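Local coordinates for protein acetyl-CoA acetyltransferase (PDB 3SS6) that probably catalyses the reversible condensation of two acetyl-CoA molecules to acetoacetyl-CoA, as a thiolase-family acetyl-CoA acetyltransferase, at residues M4-I9 against M261-A266. Residues are numbered along the deposited sequence; the frame is centred on the assembly and turned at random. Where two conformers were deposited one is given.
Sequences MHNVVI and MSEEKA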
ATOM      1  N   MET A   4      30.625 -39.516 -17.363  1.00 23.56           N
ATOM      2  CA  MET A   4      29.641 -38.925 -16.462  1.00 21.81           C
ATOM      3  C   MET A   4      30.107 -39.167 -15.039  1.00 19.84           C
ATOM      4  O   MET A   4      30.089 -40.300 -14.559  1.00 21.78           O
ATOM      5  CB  MET A   4      28.280 -39.580 -16.668  1.00 26.57           C
ATOM      6  CG  MET A   4      27.219 -39.152 -15.664  1.00 33.45           C
ATOM      7  SD  MET A   4      25.644 -39.923 -16.064  1.00 80.93           S
ATOM      8  CE  MET A   4      25.690 -39.759 -17.850  1.00 30.46           C
ATOM      9  N   HIS A   5      30.523 -38.102 -14.363  1.00 18.76           N
ATOM     10  CA  HIS A   5      31.146 -38.238 -13.053  1.00 20.24           C
ATOM     11  C   HIS A   5      30.159 -38.630 -11.972  1.00 18.41           C
ATOM     12  O   HIS A   5      29.025 -38.160 -11.967  1.00 18.16           O
ATOM     13  CB  HIS A   5      31.823 -36.921 -12.674  1.00 22.20           C
ATOM     14  CG  HIS A   5      32.949 -36.557 -13.588  1.00 31.87           C
ATOM     15  ND1 HIS A   5      34.244 -36.978 -13.372  1.00 38.22           N
ATOM     16  CD2 HIS A   5      32.966 -35.848 -14.739  1.00 35.96           C
ATOM     17  CE1 HIS A   5      35.016 -36.527 -14.345  1.00 42.14           C
ATOM     18  NE2 HIS A   5      34.267 -35.841 -15.189  1.00 41.53           N
ATOM     19  N   ASN A   6      30.590 -39.480 -11.044  1.00 18.03           N
ATOM     20  CA  ASN A   6      29.767 -39.755  -9.873  1.00 17.49           C
ATOM     21  C   ASN A   6      29.725 -38.511  -9.012  1.00 18.71           C
ATOM     22  O   ASN A   6      30.724 -37.800  -8.904  1.00 17.01           O
ATOM     23  CB  ASN A   6      30.344 -40.904  -9.042  1.00 16.15           C
ATOM     24  CG  ASN A   6      30.300 -42.244  -9.764  1.00 19.98           C
ATOM     25  OD1 ASN A   6      29.612 -42.400 -10.770  1.00 21.69           O
ATOM     26  ND2 ASN A   6      31.019 -43.233  -9.217  1.00 21.64           N
ATOM     27  N   VAL A   7      28.581 -38.268  -8.380  1.00 14.29           N
ATOM     28  CA  VAL A   7      28.392 -37.093  -7.525  1.00 14.01           C
ATOM     29  C   VAL A   7      28.401 -37.495  -6.047  1.00 16.16           C
ATOM     30  O   VAL A   7      27.621 -38.347  -5.624  1.00 17.01           O
ATOM     31  CB  VAL A   7      27.072 -36.407  -7.841  1.00 15.51           C
ATOM     32  CG1 VAL A   7      26.915 -35.138  -6.984  1.00 15.46           C
ATOM     33  CG2 VAL A   7      27.002 -36.069  -9.328  1.00 16.67           C
ATOM     34  N   VAL A   8      29.283 -36.882  -5.267  1.00 15.06           N
ATOM     35  CA  VAL A   8      29.334 -37.149  -3.836  1.00 13.06           C
ATOM     36  C   VAL A   8      29.073 -35.871  -3.056  1.00 16.27           C
ATOM     37  O   VAL A   8      29.177 -34.765  -3.587  1.00 14.66           O
ATOM     38  CB  VAL A   8      30.678 -37.794  -3.395  1.00 15.36           C
ATOM     39  CG1 VAL A   8      30.879 -39.130  -4.115  1.00 16.90           C
ATOM     40  CG2 VAL A   8      31.837 -36.857  -3.655  1.00 16.89           C
ATOM     41  N   ILE A   9      28.713 -36.042  -1.793  1.00 15.76           N
ATOM     42  CA  ILE A   9      28.307 -34.945  -0.931  1.00 13.18           C
ATOM     43  C   ILE A   9      29.279 -34.919   0.233  1.00 14.89           C
ATOM     44  O   ILE A   9      29.411 -35.913   0.946  1.00 15.92           O
ATOM     45  CB  ILE A   9      26.883 -35.196  -0.389  1.00 12.64           C
ATOM     46  CG1 ILE A   9      25.865 -35.148  -1.535  1.00 16.58           C
ATOM     47  CG2 ILE A   9      26.513 -34.159   0.680  1.00 14.21           C
ATOM     48  CD1 ILE A   9      24.552 -35.845  -1.216  1.00 19.73           C
ATOM     49  N   MET A 261      30.547 -32.528  -5.004  1.00 12.84           N
ATOM     50  CA  MET A 261      31.658 -32.482  -5.943  1.00 13.34           C
ATOM     51  C   MET A 261      31.761 -33.822  -6.670  1.00 14.36           C
ATOM     52  O   MET A 261      31.065 -34.775  -6.327  1.00 14.04           O
ATOM     53  CB  MET A 261      32.974 -32.143  -5.219  1.00 16.11           C
ATOM     54  CG  MET A 261      33.422 -33.215  -4.213  1.00 13.76           C
ATOM     55  SD  MET A 261      34.927 -32.730  -3.327  1.00 17.47           S
ATOM     56  CE  MET A 261      34.295 -31.336  -2.374  1.00 17.44           C
ATOM     57  N   SER A 262      32.590 -33.888  -7.701  1.00 14.84           N
ATOM     58  CA  SER A 262      32.805 -35.168  -8.365  1.00 17.46           C
ATOM     59  C   SER A 262      33.518 -36.101  -7.402  1.00 18.20           C
ATOM     60  O   SER A 262      34.279 -35.658  -6.538  1.00 17.22           O
ATOM     61  CB  SER A 262      33.616 -34.999  -9.647  1.00 18.24           C
ATOM     62  OG  SER A 262      34.940 -34.567  -9.356  1.00 19.17           O
ATOM     63  N   GLU A 263      33.264 -37.393  -7.537  1.00 17.66           N
ATOM     64  CA  GLU A 263      33.952 -38.356  -6.697  1.00 18.67           C
ATOM     65  C   GLU A 263      35.469 -38.275  -6.914  1.00 20.09           C
ATOM     66  O   GLU A 263      36.250 -38.468  -5.981  1.00 20.26           O
ATOM     67  CB  GLU A 263      33.436 -39.767  -6.963  1.00 18.24           C
ATOM     68  CG  GLU A 263      33.937 -40.763  -5.912  1.00 19.70           C
ATOM     69  CD  GLU A 263      33.176 -42.071  -5.919  1.00 26.53           C
ATOM     70  OE1 GLU A 263      32.342 -42.286  -6.822  1.00 24.15           O
ATOM     71  OE2 GLU A 263      33.417 -42.894  -5.009  1.00 28.32           O
ATOM     72  N   GLU A 264      35.875 -37.991  -8.149  1.00 20.50           N
ATOM     73  CA  GLU A 264      37.293 -37.849  -8.464  0.50 23.18           C
ATOM     74  C   GLU A 264      37.913 -36.653  -7.740  1.00 23.22           C
ATOM     75  O   GLU A 264      39.037 -36.747  -7.232  1.00 23.74           O
ATOM     76  CB  GLU A 264      37.524 -37.766  -9.977  0.50 25.99           C
ATOM     77  CG  GLU A 264      37.217 -39.066 -10.704  0.50 28.20           C
ATOM     78  CD  GLU A 264      37.759 -39.103 -12.124  0.50 35.84           C
ATOM     79  OE1 GLU A 264      37.973 -38.022 -12.715  0.50 37.38           O
ATOM     80  OE2 GLU A 264      37.973 -40.219 -12.645  0.50 37.65           O
ATOM     81  N   LYS A 265      37.179 -35.549  -7.666  1.00 19.51           N
ATOM     82  CA  LYS A 265      37.637 -34.369  -6.945  1.00 19.03           C
ATOM     83  C   LYS A 265      37.792 -34.678  -5.456  1.00 19.84           C
ATOM     84  O   LYS A 265      38.753 -34.247  -4.822  1.00 21.88           O
ATOM     85  CB  LYS A 265      36.645 -33.218  -7.134  1.00 23.12           C
ATOM     86  CG  LYS A 265      37.113 -31.879  -6.574  1.00 26.17           C
ATOM     87  CD  LYS A 265      38.267 -31.336  -7.397  1.00 34.45           C
ATOM     88  CE  LYS A 265      38.583 -29.897  -7.043  1.00 38.37           C
ATOM     89  NZ  LYS A 265      39.747 -29.408  -7.841  1.00 39.14           N
ATOM     90  N   ALA A 266      36.849 -35.432  -4.894  1.00 18.99           N
ATOM     91  CA  ALA A 266      36.958 -35.810  -3.487  1.00 18.38           C
ATOM     92  C   ALA A 266      38.191 -36.689  -3.252  1.00 20.91           C
ATOM     93  O   ALA A 266      38.906 -36.522  -2.264  1.00 21.79           O
ATOM     94  CB  ALA A 266      35.694 -36.514  -3.016  1.00 18.54           C
TER
HETATM   95  O   HOH W   1      34.154 -38.396 -10.477  1.00 19.48           O
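Both backbone polar atoms of Val8 are taken up by Met261. Val8 N reaches Met261 O at 3.0 Å, nearly along the C=O axis and almost straight at hydrogen (173°), while Met261 N returns to Val8 O, lying in that carbonyl's plane. This reciprocal pair makes Val8 and Met261 an antiparallel hydrogen-bonded pair; Val7 and Ser262 follow as the non-hydrogen-bonded one. A further backbone bond comes from the first helical residue: Glu263 N donates to Asn6 O at 2.9 Å, from 34° above the carbonyl plane. The same oxygen also receives a CA-H contact from Ser262. Strands 7-19 and 252-262 are neighbours in the nine-stranded mixed sheet of this thiolase-family chain, and the contact spans the point where one strand starts and the other gives way to helix 263-269. Ser262 is the N-cap: its OG, between backbone N and carbonyl carbon (chi1 66°), accepts from Lys265 N at 3.0 Å, and its carbonyl O takes Ala266 N. Glu264 N donates to a water that also bonds His5 ND1 in the ring plane; Glu264 OE1 lies at the same ring's edge. The extended Glu263 chain, CG anti to its N, runs beside Asn6, and Asn6 ND2 donates to Glu263 OE1 at 2.9 Å, almost within the amide plane. Glu263 OE2 forms a salt bridge with Arg276 of strand 275-284, so each carboxylate oxygen has a partner. On the face shared by Val8 and Met261, Val8 CG2 packs 3.9 Å from Ala266 CB and also touches Met261 CG, while CG1 lies against Glu263 CB and CG.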